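PDB 3T8J: purine nucleosidase, (IunH-1) from Sulfolobus solfataricus, which is a nucleosidase-family protein with a mixed, mostly parallel beta-sheet flanked by helices. Local coordinates for residues N164-P169 with I267-T272. Sequence-based numbering, arbitrary orientation.
Sequences NIWVDP and ITRGMT
Arg269 lays its guanidinium flat on the broad indole of Trp166, planes 12° apart, with CZ 4.0 Å from the centroid of the six-membered ring in a cation-pi stack. The same group grips the backbone at Trp166 side-on: NE and NH2 both donate to Trp166 O, at 3.0 and 2.8 Å, with the oxygen near the guanidinium plane. NH2 adds a weak bond to Val167 O and a hydrogen bond to Asn71 O. Arginine suits this place because its flat cation can stack and donate in its plane at once; its chain, extended from CG to NE, carries it there.

Packing is tightest at Gly270, in the type II turn from Thr268 to Met271. Its CA lies 3.9 Å from Trp166 CA, where a CB would clash, and its positive phi (83°) also favours glycine. Looser contacts flank it: Pro169 CG meets Arg269 CG at 4.2 Å, and Ile165 CG1 meets Thr272 CG2 at 4.1 Å. Trp166 is partly exposed, while the other touching residues are buried.

The loop between strands 251-261 and 272-275, carrying the turn, packs against helix 163-167; Ile165 and Pro169 both touch Ile261 of strand 251-261, and Met271 packs against Met271 of the second subunit.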
ATOM      1  N   ASN A 164     -20.264   2.517  -6.644  1.00 17.25           N
ATOM      2  CA  ASN A 164     -20.708   2.919  -5.289  1.00 17.63           C
ATOM      3  C   ASN A 164     -19.618   2.663  -4.243  1.00 18.12           C
ATOM      4  O   ASN A 164     -19.351   3.519  -3.397  1.00 18.25           O
ATOM      5  CB  ASN A 164     -21.982   2.185  -4.877  1.00 18.26           C
ATOM      6  CG  ASN A 164     -23.198   2.670  -5.628  1.00 18.92           C
ATOM      7  OD1 ASN A 164     -23.188   3.760  -6.215  1.00 19.49           O
ATOM      8  ND2 ASN A 164     -24.291   1.869  -5.605  1.00 19.32           N
ATOM      9  N   ILE A 165     -18.981   1.493  -4.313  1.00 17.88           N
ATOM     10  CA  ILE A 165     -17.911   1.169  -3.361  1.00 17.21           C
ATOM     11  C   ILE A 165     -16.662   2.007  -3.638  1.00 16.98           C
ATOM     12  O   ILE A 165     -16.030   2.547  -2.715  1.00 17.30           O
ATOM     13  CB  ILE A 165     -17.566  -0.336  -3.385  1.00 17.39           C
ATOM     14  CG1 ILE A 165     -18.824  -1.196  -3.175  1.00 18.19           C
ATOM     15  CG2 ILE A 165     -16.460  -0.701  -2.325  1.00 17.96           C
ATOM     16  CD1 ILE A 165     -19.543  -0.950  -1.841  1.00 20.78           C
ATOM     17  N   TRP A 166     -16.292   2.150  -4.922  1.00 16.75           N
ATOM     18  CA  TRP A 166     -15.103   2.916  -5.306  1.00 16.45           C
ATOM     19  C   TRP A 166     -15.176   4.416  -4.868  1.00 15.87           C
ATOM     20  O   TRP A 166     -14.161   4.994  -4.470  1.00 15.85           O
ATOM     21  CB  TRP A 166     -14.916   2.831  -6.844  1.00 17.10           C
ATOM     22  CG  TRP A 166     -13.755   3.615  -7.358  1.00 16.65           C
ATOM     23  CD1 TRP A 166     -12.452   3.192  -7.521  1.00 17.43           C
ATOM     24  CD2 TRP A 166     -13.781   4.978  -7.803  1.00 18.38           C
ATOM     25  NE1 TRP A 166     -11.666   4.212  -8.006  1.00 19.96           N
ATOM     26  CE2 TRP A 166     -12.461   5.324  -8.178  1.00 19.36           C
ATOM     27  CE3 TRP A 166     -14.790   5.954  -7.892  1.00 19.00           C
ATOM     28  CZ2 TRP A 166     -12.134   6.588  -8.652  1.00 21.17           C
ATOM     29  CZ3 TRP A 166     -14.451   7.204  -8.366  1.00 20.88           C
ATOM     30  CH2 TRP A 166     -13.135   7.510  -8.732  1.00 20.68           C
ATOM     31  N   VAL A 167     -16.345   5.032  -4.967  1.00 16.12           N
ATOM     32  CA  VAL A 167     -16.488   6.481  -4.641  1.00 16.74           C
ATOM     33  C   VAL A 167     -16.026   6.762  -3.220  1.00 16.69           C
ATOM     34  O   VAL A 167     -15.278   7.709  -2.953  1.00 16.95           O
ATOM     35  CB  VAL A 167     -17.911   6.985  -4.883  1.00 16.61           C
ATOM     36  CG1 VAL A 167     -18.179   8.322  -4.152  1.00 18.54           C
ATOM     37  CG2 VAL A 167     -18.198   7.132  -6.407  1.00 19.09           C
ATOM     38  N   ASP A 168     -16.443   5.879  -2.304  1.00 16.05           N
ATOM     39  CA  ASP A 168     -16.097   6.024  -0.888  1.00 15.33           C
ATOM     40  C   ASP A 168     -15.818   4.666  -0.264  1.00 15.86           C
ATOM     41  O   ASP A 168     -16.674   4.103   0.411  1.00 16.50           O
ATOM     42  CB  ASP A 168     -17.122   6.836  -0.103  1.00 15.84           C
ATOM     43  CG  ASP A 168     -16.581   7.309   1.243  1.00 16.57           C
ATOM     44  OD1 ASP A 168     -15.516   6.807   1.674  1.00 16.83           O
ATOM     45  OD2 ASP A 168     -17.207   8.191   1.887  1.00 17.32           O
ATOM     46  N   PRO A 169     -14.604   4.159  -0.497  1.00 15.87           N
ATOM     47  CA  PRO A 169     -14.317   2.794   0.004  1.00 16.72           C
ATOM     48  C   PRO A 169     -14.070   2.782   1.487  1.00 17.52           C
ATOM     49  O   PRO A 169     -14.207   1.734   2.127  1.00 17.89           O
ATOM     50  CB  PRO A 169     -13.082   2.387  -0.793  1.00 17.41           C
ATOM     51  CG  PRO A 169     -12.401   3.673  -1.099  1.00 18.14           C
ATOM     52  CD  PRO A 169     -13.488   4.708  -1.293  1.00 16.50           C
ATOM     53  N   ILE A 267      -4.247   0.876  -7.366  1.00 23.22           N
ATOM     54  CA  ILE A 267      -5.034   0.449  -8.503  1.00 23.34           C
ATOM     55  C   ILE A 267      -6.294  -0.395  -8.154  1.00 21.57           C
ATOM     56  O   ILE A 267      -7.268  -0.388  -8.887  1.00 21.09           O
ATOM     57  CB  ILE A 267      -4.107  -0.286  -9.509  1.00 25.04           C
ATOM     58  CG1 ILE A 267      -4.712  -0.249 -10.891  1.00 27.95           C
ATOM     59  CG2 ILE A 267      -3.732  -1.680  -9.026  1.00 25.90           C
ATOM     60  CD1 ILE A 267      -3.698  -0.610 -11.969  1.00 31.81           C
ATOM     61  N   THR A 268      -6.240  -1.121  -7.026  1.00 19.86           N
ATOM     62  CA  THR A 268      -7.291  -1.993  -6.543  1.00 18.85           C
ATOM     63  C   THR A 268      -8.340  -1.262  -5.685  1.00 17.62           C
ATOM     64  O   THR A 268      -9.270  -1.887  -5.160  1.00 17.43           O
ATOM     65  CB  THR A 268      -6.660  -3.126  -5.695  1.00 19.11           C
ATOM     66  OG1 THR A 268      -5.727  -2.527  -4.792  1.00 19.93           O
ATOM     67  CG2 THR A 268      -5.961  -4.151  -6.601  1.00 20.67           C
ATOM     68  N   ARG A 269      -8.233   0.068  -5.579  1.00 17.99           N
ATOM     69  CA  ARG A 269      -9.197   0.861  -4.830  1.00 17.55           C
ATOM     70  C   ARG A 269     -10.624   0.444  -5.147  1.00 17.62           C
ATOM     71  O   ARG A 269     -11.016   0.374  -6.316  1.00 17.39           O
ATOM     72  CB  ARG A 269      -9.036   2.356  -5.153  1.00 18.27           C
ATOM     73  CG  ARG A 269     -10.133   3.245  -4.570  1.00 17.04           C
ATOM     74  CD  ARG A 269     -10.011   4.722  -4.965  1.00 18.73           C
ATOM     75  NE  ARG A 269     -11.247   5.455  -4.743  1.00 17.44           N
ATOM     76  CZ  ARG A 269     -11.383   6.769  -4.861  1.00 19.65           C
ATOM     77  NH1 ARG A 269     -10.317   7.501  -5.131  1.00 21.47           N
ATOM     78  NH2 ARG A 269     -12.567   7.347  -4.670  1.00 20.04           N
ATOM     79  N   GLY A 270     -11.420   0.227  -4.104  1.00 16.99           N
ATOM     80  CA  GLY A 270     -12.835  -0.040  -4.285  1.00 16.07           C
ATOM     81  C   GLY A 270     -13.239  -1.454  -4.597  1.00 15.84           C
ATOM     82  O   GLY A 270     -14.437  -1.733  -4.676  1.00 16.84           O
ATOM     83  N   MET A 271     -12.270  -2.361  -4.726  1.00 16.17           N
ATOM     84  CA  MET A 271     -12.601  -3.767  -4.941  1.00 16.93           C
ATOM     85  C   MET A 271     -13.297  -4.378  -3.736  1.00 17.09           C
ATOM     86  O   MET A 271     -13.036  -4.010  -2.580  1.00 17.57           O
ATOM     87  CB  MET A 271     -11.367  -4.615  -5.266  1.00 17.13           C
ATOM     88  CG  MET A 271     -10.757  -4.322  -6.642  1.00 17.86           C
ATOM     89  SD  MET A 271      -9.512  -5.498  -7.169  1.00 21.09           S
ATOM     90  CE  MET A 271     -10.542  -6.834  -7.614  1.00 22.58           C
ATOM     91  N   THR A 272     -14.249  -5.240  -4.045  1.00 17.35           N
ATOM     92  CA  THR A 272     -14.881  -6.143  -3.044  1.00 17.13           C
ATOM     93  C   THR A 272     -14.252  -7.531  -3.213  1.00 18.09           C
ATOM     94  O   THR A 272     -14.498  -8.235  -4.209  1.00 19.31           O
ATOM     95  CB  THR A 272     -16.400  -6.211  -3.250  1.00 17.91           C
ATOM     96  OG1 THR A 272     -16.679  -6.562  -4.614  1.00 18.72           O
ATOM     97  CG2 THR A 272     -17.081  -4.874  -2.919  1.00 19.38           C
TER